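Local coordinates for protein putative modification methylase (Thermus thermophilus, PDB 2ZIG) that probably transfers a methyl group from S-adenosyl-L-methionine to the N4 of cytosine in DNA, at residues R180-Q184 / E185-K189. Numbering follows the deposited sequence.
Sequences RKPTQ and EQREK
Thr183 holds OG1 between its backbone N and carbonyl carbon (chi1 64°), facing the first turn of helix 184-190, while Gln186 sets CG beside its own N (chi1 -89°) and extends back past Thr183. The two form a capping box at the N-cap. Gln186 N gives a hydrogen bond to Thr183 OG1 (3.2 Å), and Thr183 N returns one to Gln186 OE1 (2.9 Å), approaching in the plane of the side-chain amide on a lone pair of OE1. Threonine suits the N-cap because its short hydroxyl accepts from the helix start; glutamine is long enough to reach back three residues, and its NE2 continues to the Val235 backbone carbonyl. Regular helical bonding then takes over, with Arg187 N donating to Thr183 O (3.0 Å) and Glu188 N to Gln184 O (2.9 Å). Pro182, rigid and without an N-H, lays its ring CG against Arg187 CG (3.4 Å), using the arginine's aliphatic stem, and also touches Phe234. Reciprocal bonding thus fastens the loop after strand 167-174 to the helix start, satisfying the backbone N-H groups of Thr183 and Gln186 at an exposed surface, while the charged end of Arg187 ties this turn to the second subunit through its NE salt bridge with Glu158 of that chain.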
ATOM      1  N   ARG B 180      11.969 -20.355 -11.304  1.00 64.75           N
ATOM      2  CA  ARG B 180      11.953 -21.574 -10.506  1.00 62.79           C
ATOM      3  C   ARG B 180      11.910 -22.808 -11.417  1.00 61.57           C
ATOM      4  O   ARG B 180      11.466 -22.723 -12.561  1.00 61.27           O
ATOM      5  CB  ARG B 180      10.725 -21.537  -9.590  1.00 62.68           C
ATOM      6  CG  ARG B 180      10.714 -22.567  -8.489  1.00 62.43           C
ATOM      7  CD  ARG B 180      11.796 -22.304  -7.457  1.00 61.07           C
ATOM      8  NE  ARG B 180      11.830 -23.381  -6.477  1.00 60.17           N
ATOM      9  CZ  ARG B 180      10.886 -23.598  -5.568  1.00 59.57           C
ATOM     10  NH1 ARG B 180       9.825 -22.805  -5.499  1.00 58.46           N
ATOM     11  NH2 ARG B 180      10.996 -24.626  -4.742  1.00 60.75           N
ATOM     12  N   LYS B 181      12.373 -23.950 -10.908  1.00 59.57           N
ATOM     13  CA  LYS B 181      12.388 -25.184 -11.695  1.00 58.43           C
ATOM     14  C   LYS B 181      12.011 -26.414 -10.857  1.00 56.04           C
ATOM     15  O   LYS B 181      12.858 -27.018 -10.203  1.00 55.94           O
ATOM     16  CB  LYS B 181      13.774 -25.387 -12.318  1.00 61.07           C
ATOM     17  CG  LYS B 181      14.315 -24.156 -13.042  1.00 63.57           C
ATOM     18  CD  LYS B 181      15.654 -24.437 -13.715  1.00 66.10           C
ATOM     19  CE  LYS B 181      16.291 -23.154 -14.234  1.00 67.22           C
ATOM     20  NZ  LYS B 181      15.361 -22.390 -15.112  1.00 68.65           N
ATOM     21  N   PRO B 182      10.726 -26.795 -10.874  1.00 53.32           N
ATOM     22  CA  PRO B 182      10.229 -27.948 -10.119  1.00 50.81           C
ATOM     23  C   PRO B 182      10.180 -29.232 -10.943  1.00 48.74           C
ATOM     24  O   PRO B 182      10.307 -29.195 -12.163  1.00 47.45           O
ATOM     25  CB  PRO B 182       8.845 -27.490  -9.708  1.00 51.23           C
ATOM     26  CG  PRO B 182       8.385 -26.794 -10.954  1.00 51.00           C
ATOM     27  CD  PRO B 182       9.599 -25.983 -11.376  1.00 52.04           C
ATOM     28  N   THR B 183       9.991 -30.363 -10.268  1.00 47.43           N
ATOM     29  CA  THR B 183       9.897 -31.652 -10.952  1.00 47.26           C
ATOM     30  C   THR B 183       8.492 -31.784 -11.535  1.00 47.14           C
ATOM     31  O   THR B 183       7.558 -31.128 -11.072  1.00 46.18           O
ATOM     32  CB  THR B 183      10.132 -32.846  -9.985  1.00 47.99           C
ATOM     33  OG1 THR B 183       9.098 -32.874  -8.994  1.00 48.46           O
ATOM     34  CG2 THR B 183      11.483 -32.725  -9.292  1.00 46.12           C
ATOM     35  N   GLN B 184       8.340 -32.630 -12.548  1.00 46.00           N
ATOM     36  CA  GLN B 184       7.038 -32.825 -13.169  1.00 46.20           C
ATOM     37  C   GLN B 184       5.958 -33.125 -12.146  1.00 44.59           C
ATOM     38  O   GLN B 184       4.857 -32.585 -12.224  1.00 43.91           O
ATOM     39  CB  GLN B 184       7.085 -33.965 -14.189  1.00 48.77           C
ATOM     40  CG  GLN B 184       7.305 -33.509 -15.622  1.00 53.31           C
ATOM     41  CD  GLN B 184       6.186 -32.618 -16.130  1.00 55.83           C
ATOM     42  OE1 GLN B 184       5.008 -32.981 -16.074  1.00 57.57           O
ATOM     43  NE2 GLN B 184       6.552 -31.446 -16.637  1.00 57.71           N
ATOM     44  N   GLU B 185       6.263 -33.988 -11.186  1.00 42.61           N
ATOM     45  CA  GLU B 185       5.273 -34.326 -10.184  1.00 41.85           C
ATOM     46  C   GLU B 185       4.995 -33.119  -9.294  1.00 40.09           C
ATOM     47  O   GLU B 185       3.906 -32.996  -8.732  1.00 37.57           O
ATOM     48  CB  GLU B 185       5.728 -35.516  -9.338  1.00 43.69           C
ATOM     49  CG  GLU B 185       6.883 -35.222  -8.413  1.00 49.09           C
ATOM     50  CD  GLU B 185       6.964 -36.209  -7.255  1.00 53.78           C
ATOM     51  OE1 GLU B 185       7.948 -36.135  -6.485  1.00 57.12           O
ATOM     52  OE2 GLU B 185       6.044 -37.049  -7.109  1.00 54.32           O
ATOM     53  N   GLN B 186       5.977 -32.227  -9.161  1.00 38.00           N
ATOM     54  CA  GLN B 186       5.777 -31.035  -8.344  1.00 37.03           C
ATOM     55  C   GLN B 186       4.766 -30.127  -9.037  1.00 36.66           C
ATOM     56  O   GLN B 186       3.870 -29.575  -8.400  1.00 34.96           O
ATOM     57  CB  GLN B 186       7.090 -30.280  -8.119  1.00 35.20           C
ATOM     58  CG  GLN B 186       7.873 -30.745  -6.888  1.00 36.90           C
ATOM     59  CD  GLN B 186       9.075 -29.867  -6.593  1.00 34.86           C
ATOM     60  OE1 GLN B 186       9.843 -29.534  -7.494  1.00 36.10           O
ATOM     61  NE2 GLN B 186       9.248 -29.493  -5.329  1.00 34.18           N
ATOM     62  N   ARG B 187       4.913 -29.989 -10.348  1.00 36.38           N
ATOM     63  CA  ARG B 187       4.005 -29.163 -11.124  1.00 38.06           C
ATOM     64  C   ARG B 187       2.618 -29.799 -11.106  1.00 37.86           C
ATOM     65  O   ARG B 187       1.615 -29.129 -10.854  1.00 37.26           O
ATOM     66  CB  ARG B 187       4.510 -29.046 -12.559  1.00 38.85           C
ATOM     67  CG  ARG B 187       5.875 -28.388 -12.683  1.00 42.33           C
ATOM     68  CD  ARG B 187       6.296 -28.351 -14.137  1.00 46.10           C
ATOM     69  NE  ARG B 187       5.247 -27.754 -14.958  1.00 49.86           N
ATOM     70  CZ  ARG B 187       5.045 -28.030 -16.243  1.00 52.14           C
ATOM     71  NH1 ARG B 187       4.061 -27.432 -16.899  1.00 53.24           N
ATOM     72  NH2 ARG B 187       5.818 -28.909 -16.869  1.00 53.02           N
ATOM     73  N   GLU B 188       2.573 -31.104 -11.359  1.00 36.46           N
ATOM     74  CA  GLU B 188       1.318 -31.843 -11.368  1.00 35.97           C
ATOM     75  C   GLU B 188       0.590 -31.809 -10.034  1.00 35.02           C
ATOM     76  O   GLU B 188      -0.630 -31.694  -9.997  1.00 34.79           O
ATOM     77  CB  GLU B 188       1.565 -33.300 -11.764  1.00 36.47           C
ATOM     78  CG  GLU B 188       1.668 -33.509 -13.258  1.00 43.66           C
ATOM     79  CD  GLU B 188       2.046 -34.926 -13.633  1.00 47.33           C
ATOM     80  OE1 GLU B 188       1.799 -35.307 -14.798  1.00 49.12           O
ATOM     81  OE2 GLU B 188       2.597 -35.654 -12.775  1.00 49.59           O
ATOM     82  N   LYS B 189       1.337 -31.915  -8.939  1.00 34.57           N
ATOM     83  CA  LYS B 189       0.740 -31.923  -7.602  1.00 35.54           C
ATOM     84  C   LYS B 189       0.457 -30.526  -7.047  1.00 35.45           C
ATOM     85  O   LYS B 189      -0.237 -30.381  -6.039  1.00 35.96           O
ATOM     86  CB  LYS B 189       1.659 -32.660  -6.622  1.00 36.58           C
ATOM     87  CG  LYS B 189       1.854 -34.146  -6.899  1.00 39.74           C
ATOM     88  CD  LYS B 189       0.695 -34.971  -6.372  1.00 44.52           C
ATOM     89  CE  LYS B 189       1.012 -36.459  -6.436  1.00 47.44           C
ATOM     90  NZ  LYS B 189       2.270 -36.791  -5.695  1.00 49.90           N
TER